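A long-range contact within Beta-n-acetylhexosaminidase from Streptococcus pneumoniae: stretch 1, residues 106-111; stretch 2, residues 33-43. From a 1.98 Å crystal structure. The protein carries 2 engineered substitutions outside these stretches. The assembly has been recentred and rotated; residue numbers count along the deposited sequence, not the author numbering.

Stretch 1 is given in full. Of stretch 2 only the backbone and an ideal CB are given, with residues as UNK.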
# COMPACT_ATOMS: atom_id res chain seq x y z
N SER A 106 14.08 8.64 8.41
CA SER A 106 15.08 8.66 9.50
C SER A 106 15.25 7.30 10.18
O SER A 106 16.26 7.03 10.83
CB SER A 106 14.72 9.74 10.54
OG SER A 106 13.63 9.34 11.35
N LYS A 107 14.25 6.44 10.02
CA LYS A 107 14.30 5.09 10.54
C LYS A 107 14.44 4.04 9.43
O LYS A 107 14.15 2.86 9.65
CB LYS A 107 13.07 4.82 11.41
CG LYS A 107 13.10 5.58 12.73
CD LYS A 107 11.73 5.60 13.38
CE LYS A 107 11.71 6.50 14.60
NZ LYS A 107 12.58 5.95 15.68
N ASP A 108 14.91 4.48 8.26
CA ASP A 108 15.11 3.62 7.07
C ASP A 108 13.83 2.83 6.71
O ASP A 108 13.89 1.67 6.30
CB ASP A 108 16.31 2.67 7.26
CG ASP A 108 17.65 3.41 7.37
OD1 ASP A 108 17.84 4.46 6.71
OD2 ASP A 108 18.54 2.92 8.11
N ILE A 109 12.68 3.48 6.87
CA ILE A 109 11.39 2.94 6.48
C ILE A 109 10.91 3.75 5.28
O ILE A 109 10.84 4.98 5.34
CB ILE A 109 10.35 3.03 7.64
CG1 ILE A 109 10.75 2.17 8.85
CG2 ILE A 109 8.94 2.68 7.17
CD1 ILE A 109 10.94 0.68 8.57
N GLY A 110 10.60 3.08 4.17
CA GLY A 110 9.98 3.76 3.05
C GLY A 110 8.48 3.92 3.25
O GLY A 110 7.87 3.19 4.02
N LEU A 111 7.90 4.90 2.57
CA LEU A 111 6.44 4.97 2.47
C LEU A 111 6.01 4.60 1.04
O LEU A 111 6.60 5.05 0.06
CB LEU A 111 5.91 6.35 2.84
CG LEU A 111 4.37 6.42 2.86
CD1 LEU A 111 3.83 6.14 4.26
CD2 LEU A 111 3.87 7.75 2.34
N UNK A 33 6.87 0.85 15.21
CA UNK A 33 6.72 -0.58 15.38
C UNK A 33 7.30 -1.35 14.21
O UNK A 33 7.89 -2.40 14.41
CB UNK A 33 5.24 -0.94 15.56
N UNK A 34 7.13 -0.82 13.00
CA UNK A 34 7.73 -1.45 11.81
C UNK A 34 9.25 -1.41 11.87
O UNK A 34 9.92 -2.39 11.56
CB UNK A 34 7.25 -0.76 10.53
N UNK A 35 9.80 -0.27 12.29
CA UNK A 35 11.24 -0.10 12.42
C UNK A 35 11.86 -1.05 13.46
O UNK A 35 12.97 -1.56 13.25
CB UNK A 35 11.55 1.35 12.79
N UNK A 36 11.16 -1.28 14.56
CA UNK A 36 11.70 -2.14 15.61
C UNK A 36 11.65 -3.61 15.20
O UNK A 36 12.55 -4.39 15.54
CB UNK A 36 10.93 -1.93 16.92
N UNK A 37 10.61 -3.97 14.45
CA UNK A 37 10.36 -5.35 14.07
C UNK A 37 11.14 -5.73 12.81
O UNK A 37 11.22 -6.91 12.46
CB UNK A 37 8.86 -5.57 13.85
N UNK A 38 11.70 -4.73 12.13
CA UNK A 38 12.58 -4.97 10.98
C UNK A 38 11.92 -4.98 9.61
O UNK A 38 12.50 -5.50 8.64
CB UNK A 38 13.29 -6.31 11.17
N UNK A 39 10.74 -4.38 9.52
CA UNK A 39 10.08 -4.09 8.25
C UNK A 39 10.89 -3.06 7.46
O UNK A 39 11.76 -2.41 8.01
CB UNK A 39 8.66 -3.58 8.49
N UNK A 40 10.58 -2.92 6.17
CA UNK A 40 11.27 -1.93 5.35
C UNK A 40 10.37 -0.79 4.88
O UNK A 40 10.86 0.28 4.51
CB UNK A 40 11.89 -2.62 4.13
N UNK A 41 9.05 -1.02 4.87
CA UNK A 41 8.11 -0.06 4.28
C UNK A 41 6.76 -0.03 5.00
O UNK A 41 6.32 -1.04 5.54
CB UNK A 41 7.89 -0.39 2.80
N UNK A 42 6.10 1.13 4.94
CA UNK A 42 4.69 1.26 5.29
C UNK A 42 3.91 1.56 4.01
O UNK A 42 4.19 2.54 3.32
CB UNK A 42 4.47 2.35 6.34
N UNK A 43 2.95 0.69 3.69
CA UNK A 43 2.08 0.88 2.54
C UNK A 43 0.86 1.59 3.03
O UNK A 43 0.12 1.08 3.88
CB UNK A 43 1.72 -0.44 1.86

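Position 33 lies in a helix, and its ideal CB has nothing of stretch 1 within 5.5 Å; any helix-compatible residue would do. It is K33.

At position 34 the CA-to-CB bond points toward stretch 1, and the ideal CB is 4.4 Å from I109 CD1. A small apolar group suits this approach. The residue is A34, whose methyl packs against I109.

Position 35 also points toward stretch 1, with the ideal CB 4.0 Å from K107 CB and 4.1 Å from I109 CG1. With aliphatic carbons this near, alanine, serine or cysteine would be reasonable. S35 takes the t rotamer, which brings OG to 3.7 Å from K107 CB; its hydroxyl is hydrogen-bonded elsewhere in the structure.

Positions 36 and 37 are out of reach, so stretch 1 sets no preference. They are E36, whose OE2 forms a salt bridge with K33 NZ at 3.5 Å, and L37.

Position 38 is decided by its backbone. Phi is 92° and psi 20°, and a CB would be jammed against the preceding carbonyl O, which calls for glycine. G38 is the first residue to leave helical angles.

At position 39 the CA-to-CB bond runs sideways, and the ideal CB is 4.8 Å from I109 CD1; many side chains could lead off from here. Y39 does so with chi1 at -72°, its ring ending farther from stretch 1 than its CB, while Y39 O packs 3.2 Å from I109 CD1.

Position 40 points away, so its side chain is little constrained by stretch 1, whereas its carbonyl O accepts from G110 N at 2.8 Å and 162°. S40 turns OG toward position 41. A water oxygen lies 3.1 Å from S40 O and 2.6 Å from D108 O, between two acceptors that cannot bond each other.

Position 41 pairs with G110 in a parallel bridge, CA to CA 4.4 Å. Its ideal CB is 3.8 Å from G110 O, and the absent side chain of G110 leaves room for a polar or modest apolar group. D41 uses that room: an ideal CB on G110 would be 2.5 Å from D41 OD1, a clash. S40 OG donates to D41 OD2 at 2.7 Å.

Position 42 pairs with L111, and its N donates to G110 O at 2.9 Å. With I109 CG2 and L111 CD1 near the ideal CB, at 4.6 and 4.4 Å, valine or isoleucine fits well. V42 places CG2 4.0 Å from I109 CG2 and CG1 4.3 Å from L111 CD1.

Position 43 points away, leaving its choice open; it is H43.

Stretch 2 33-43: KASELGYSDVH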
# COMPACT_ATOMS: atom_id res chain seq x y z
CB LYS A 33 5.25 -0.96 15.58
CG LYS A 33 5.04 -2.35 16.17
CD LYS A 33 5.62 -2.44 17.57
CE LYS A 33 5.50 -3.85 18.14
NZ LYS A 33 6.13 -3.94 19.49
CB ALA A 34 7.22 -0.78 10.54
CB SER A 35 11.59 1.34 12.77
OG SER A 35 12.99 1.47 12.91
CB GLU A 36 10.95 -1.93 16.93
CG GLU A 36 9.89 -2.98 17.23
CD GLU A 36 9.50 -3.03 18.70
OE1 GLU A 36 9.06 -1.99 19.23
OE2 GLU A 36 9.63 -4.11 19.31
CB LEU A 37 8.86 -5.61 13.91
CG LEU A 37 8.00 -5.54 15.19
CD1 LEU A 37 6.51 -5.56 14.86
CD2 LEU A 37 8.35 -6.64 16.17
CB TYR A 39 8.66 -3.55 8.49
CG TYR A 39 7.69 -4.60 8.96
CD1 TYR A 39 7.64 -4.99 10.31
CD2 TYR A 39 6.81 -5.20 8.06
CE1 TYR A 39 6.76 -5.96 10.74
CE2 TYR A 39 5.91 -6.17 8.49
CZ TYR A 39 5.89 -6.55 9.83
OH TYR A 39 5.00 -7.52 10.23
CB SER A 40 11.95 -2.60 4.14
OG SER A 40 10.99 -3.27 3.34
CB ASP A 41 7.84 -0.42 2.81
CG ASP A 41 9.11 -0.38 1.96
OD1 ASP A 41 9.46 0.70 1.44
OD2 ASP A 41 9.75 -1.44 1.81
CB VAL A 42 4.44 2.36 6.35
CG1 VAL A 42 2.95 2.63 6.54
CG2 VAL A 42 5.06 1.98 7.69
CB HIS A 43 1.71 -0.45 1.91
CG HIS A 43 0.76 -0.35 0.75
ND1 HIS A 43 -0.58 -0.45 0.89
CD2 HIS A 43 0.99 -0.15 -0.62
CE1 HIS A 43 -1.17 -0.33 -0.31
NE2 HIS A 43 -0.22 -0.15 -1.23
O HOH W 1 13.86 0.88 3.80
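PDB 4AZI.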